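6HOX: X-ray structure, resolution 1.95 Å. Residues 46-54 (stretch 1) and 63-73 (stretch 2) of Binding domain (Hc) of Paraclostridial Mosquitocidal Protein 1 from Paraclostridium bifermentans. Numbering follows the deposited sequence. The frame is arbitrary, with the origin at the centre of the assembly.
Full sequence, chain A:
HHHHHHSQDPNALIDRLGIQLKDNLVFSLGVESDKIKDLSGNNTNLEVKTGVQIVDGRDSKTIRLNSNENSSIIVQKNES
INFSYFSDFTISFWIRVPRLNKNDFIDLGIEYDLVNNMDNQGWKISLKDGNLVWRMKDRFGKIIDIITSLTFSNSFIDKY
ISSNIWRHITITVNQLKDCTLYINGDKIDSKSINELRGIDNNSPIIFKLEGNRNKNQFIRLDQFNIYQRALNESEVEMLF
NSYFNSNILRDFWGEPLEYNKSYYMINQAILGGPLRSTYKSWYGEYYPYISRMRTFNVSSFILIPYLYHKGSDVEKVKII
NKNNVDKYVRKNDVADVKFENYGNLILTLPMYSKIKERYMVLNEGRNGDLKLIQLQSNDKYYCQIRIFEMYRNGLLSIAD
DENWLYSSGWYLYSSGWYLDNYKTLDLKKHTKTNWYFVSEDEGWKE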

# COMPACT_ATOMS: atom_id res chain seq x y z
N LEU A 46 28.00 2.88 -1.09
CA LEU A 46 27.03 2.67 -2.17
C LEU A 46 27.54 3.36 -3.43
O LEU A 46 28.08 4.46 -3.36
N GLU A 47 27.22 2.77 -4.57
CA GLU A 47 27.33 3.45 -5.84
C GLU A 47 25.93 3.56 -6.43
O GLU A 47 25.35 2.58 -6.88
N VAL A 48 25.39 4.78 -6.42
CA VAL A 48 24.09 5.07 -6.97
C VAL A 48 24.29 5.68 -8.35
O VAL A 48 24.84 6.78 -8.47
N LYS A 49 23.82 4.98 -9.38
CA LYS A 49 24.02 5.45 -10.75
C LYS A 49 22.97 6.52 -11.09
O LYS A 49 21.97 6.66 -10.39
N THR A 50 23.23 7.29 -12.16
CA THR A 50 22.48 8.52 -12.43
C THR A 50 21.07 8.21 -12.94
O THR A 50 20.26 9.11 -12.99
N GLY A 51 20.81 6.95 -13.30
CA GLY A 51 19.46 6.54 -13.71
C GLY A 51 18.51 6.32 -12.54
O GLY A 51 17.32 6.16 -12.76
N VAL A 52 19.03 6.28 -11.31
CA VAL A 52 18.20 6.11 -10.11
C VAL A 52 17.50 7.44 -9.82
O VAL A 52 18.10 8.50 -9.99
N GLN A 53 16.23 7.39 -9.40
CA GLN A 53 15.50 8.60 -9.05
C GLN A 53 15.05 8.55 -7.58
O GLN A 53 15.00 7.50 -6.94
N ILE A 54 14.78 9.75 -7.07
CA ILE A 54 14.19 9.99 -5.80
C ILE A 54 12.81 10.60 -6.05
O ILE A 54 12.70 11.63 -6.71
N ILE A 63 13.34 5.67 -3.21
CA ILE A 63 14.06 5.31 -4.39
C ILE A 63 13.08 4.77 -5.43
O ILE A 63 12.13 4.04 -5.10
N ARG A 64 13.33 5.14 -6.69
CA ARG A 64 12.65 4.59 -7.83
C ARG A 64 13.69 4.03 -8.81
O ARG A 64 14.61 4.74 -9.22
N LEU A 65 13.54 2.75 -9.16
CA LEU A 65 14.34 2.05 -10.16
C LEU A 65 13.52 1.85 -11.43
O LEU A 65 12.44 1.30 -11.38
N ASN A 66 14.08 2.27 -12.57
CA ASN A 66 13.49 2.21 -13.90
C ASN A 66 14.18 1.10 -14.69
O ASN A 66 15.18 0.56 -14.25
N SER A 67 13.64 0.79 -15.87
CA SER A 67 14.14 -0.31 -16.70
C SER A 67 15.21 0.18 -17.68
O SER A 67 15.07 0.01 -18.89
N ASN A 68 16.24 0.84 -17.16
CA ASN A 68 17.41 1.21 -17.99
C ASN A 68 18.69 0.93 -17.21
O ASN A 68 18.65 0.78 -15.97
N GLU A 69 19.81 0.87 -17.95
CA GLU A 69 21.09 0.36 -17.47
C GLU A 69 21.70 1.30 -16.43
O GLU A 69 22.43 0.86 -15.58
N ASN A 70 21.33 2.57 -16.47
CA ASN A 70 21.87 3.54 -15.53
C ASN A 70 21.10 3.56 -14.21
O ASN A 70 21.46 4.30 -13.31
N SER A 71 20.03 2.76 -14.11
CA SER A 71 19.17 2.77 -12.94
C SER A 71 19.51 1.57 -12.05
O SER A 71 18.81 0.57 -12.04
N SER A 72 20.60 1.69 -11.30
CA SER A 72 21.06 0.64 -10.42
C SER A 72 21.82 1.24 -9.24
O SER A 72 22.36 2.36 -9.35
N ILE A 73 21.84 0.47 -8.13
CA ILE A 73 22.63 0.72 -6.95
C ILE A 73 23.45 -0.55 -6.67
O ILE A 73 22.91 -1.66 -6.62

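Val-52 lies at the apolar centre of the contact. Its CA-to-CB bond points sideways, yet with chi1 at t both methyls find partners: CG1 lies 3.9 Å from Ile-63 CG2, while CG2 lies 3.9 Å from Ile-73 CG1 and 4.1 Å from Leu-65 CD2. A short, branched side chain suits this place, filling the space among three larger residues without needing a long reach. Leu-65 starts away from the other stretch, but its m,t rotamer brings its end back. Ile-73, also m,t, extends the apolar patch: its CG2 is 4.1 Å from Val-48 CG2, on the same face of the sheet, and 4.5 Å from Leu-46 CB.

Farther out, Lys-49 has CB directed toward stretch 2, 3.0 Å from Asn-70 O, but its m,t,p,p chain leads the end away. Its aliphatic part covers Ser-72, with CD 3.3 Å from OG, and the amine reaches back to Glu-47 in a long salt bridge, NZ to OE2 3.8 Å. Gly-51 fits where a CB would clash with Asn-70 C, Ser-71 N and Asn-68 OD1. Without one, its backbone can approach closely, and Ser-71 OG (chi1 t) donates a weak hydrogen bond of 2.9 Å to Gly-51 O. The same OG accepts a hydrogen bond from Asn-66 N at 3.0 Å within stretch 2, so one small hydroxyl braces its own stretch and, through the weak bond to Gly-51 O, also reaches across to the other.

At the polar edge, Gln-53 and Arg-64 share the face opposite Val-48 and Ile-73. Asn-66, chi1 m, uses both ends of its amide: ND2 donates to Gln-53 OE1 at 3.0 Å, and OD1 accepts from Arg-64 NE at 2.8 Å. The extended Arg-64 also lays CD 3.3 Å from Gln-53 OE1. Water 1 completes this edge, donating to Gly-51 O (2.7 Å) and accepting from Asn-66 ND2 (2.8 Å) and Asn-68 ND2 (2.9 Å).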

# COMPACT_ATOMS: atom_id res chain seq x y z
CB LEU A 46 25.67 3.31 -1.86
CG LEU A 46 25.17 3.27 -0.43
CD1 LEU A 46 23.94 4.15 -0.31
CD2 LEU A 46 24.83 1.86 -0.02
CB GLU A 47 28.32 2.71 -6.74
CG GLU A 47 28.70 3.50 -7.99
CD GLU A 47 29.42 2.68 -9.05
OE1 GLU A 47 30.57 2.29 -8.77
OE2 GLU A 47 28.81 2.40 -10.13
CB VAL A 48 23.30 6.04 -6.07
CG1 VAL A 48 21.93 6.34 -6.66
CG2 VAL A 48 23.18 5.51 -4.65
CB LYS A 49 24.03 4.25 -11.70
CG LYS A 49 25.19 3.29 -11.47
CD LYS A 49 25.39 2.35 -12.65
CE LYS A 49 26.03 3.02 -13.85
NZ LYS A 49 27.42 3.45 -13.55
CB THR A 50 23.20 9.45 -13.42
OG1 THR A 50 23.43 8.74 -14.65
CG2 THR A 50 24.52 9.94 -12.87
CB VAL A 52 19.04 5.65 -8.90
CG1 VAL A 52 18.18 5.49 -7.65
CG2 VAL A 52 19.82 4.37 -9.18
CB GLN A 53 14.30 8.77 -9.98
CG GLN A 53 14.68 8.81 -11.45
CD GLN A 53 13.49 8.74 -12.37
OE1 GLN A 53 12.48 8.10 -12.08
NE2 GLN A 53 13.61 9.38 -13.52
CB ILE A 54 15.09 10.91 -4.95
CG1 ILE A 54 16.51 10.36 -4.83
CG2 ILE A 54 14.46 11.18 -3.59
CD1 ILE A 54 17.47 11.27 -4.08
CB ILE A 63 15.13 4.25 -4.04
CG1 ILE A 63 16.21 4.84 -3.14
CG2 ILE A 63 15.68 3.64 -5.32
CD1 ILE A 63 16.95 3.81 -2.30
CB ARG A 64 11.78 5.65 -8.50
CG ARG A 64 11.22 5.20 -9.85
CD ARG A 64 10.26 6.20 -10.49
NE ARG A 64 9.93 5.84 -11.87
CZ ARG A 64 8.83 6.20 -12.51
NH1 ARG A 64 7.88 6.88 -11.89
NH2 ARG A 64 8.69 5.90 -13.79
CB LEU A 65 14.74 0.69 -9.59
CG LEU A 65 15.66 0.71 -8.37
CD1 LEU A 65 15.97 -0.72 -7.91
CD2 LEU A 65 16.96 1.43 -8.69
CB ASN A 66 13.62 3.56 -14.62
CG ASN A 66 12.82 4.64 -13.92
OD1 ASN A 66 11.71 4.39 -13.45
ND2 ASN A 66 13.37 5.85 -13.85
CB SER A 67 13.00 -0.99 -17.41
OG SER A 67 12.21 -1.72 -16.50
CB ASN A 68 17.37 2.67 -18.45
CG ASN A 68 17.45 3.62 -17.29
OD1 ASN A 68 18.53 3.85 -16.74
ND2 ASN A 68 16.30 4.15 -16.89
CB GLU A 69 22.06 0.17 -18.65
CG GLU A 69 21.68 -1.01 -19.51
CD GLU A 69 21.69 -2.31 -18.74
OE1 GLU A 69 22.78 -2.71 -18.27
OE2 GLU A 69 20.60 -2.89 -18.55
CB ASN A 70 21.90 4.93 -16.16
CG ASN A 70 23.20 5.12 -16.91
OD1 ASN A 70 24.25 4.71 -16.42
ND2 ASN A 70 23.13 5.71 -18.09
CB SER A 71 17.72 2.80 -13.36
OG SER A 71 16.91 3.32 -12.31
CB SER A 72 21.92 -0.33 -11.15
OG SER A 72 23.16 0.28 -11.47
CB ILE A 73 21.76 1.10 -5.74
CG1 ILE A 73 20.78 2.22 -6.06
CG2 ILE A 73 22.61 1.45 -4.53
CD1 ILE A 73 19.74 2.42 -4.98
O HOH W 1 15.88 6.31 -14.99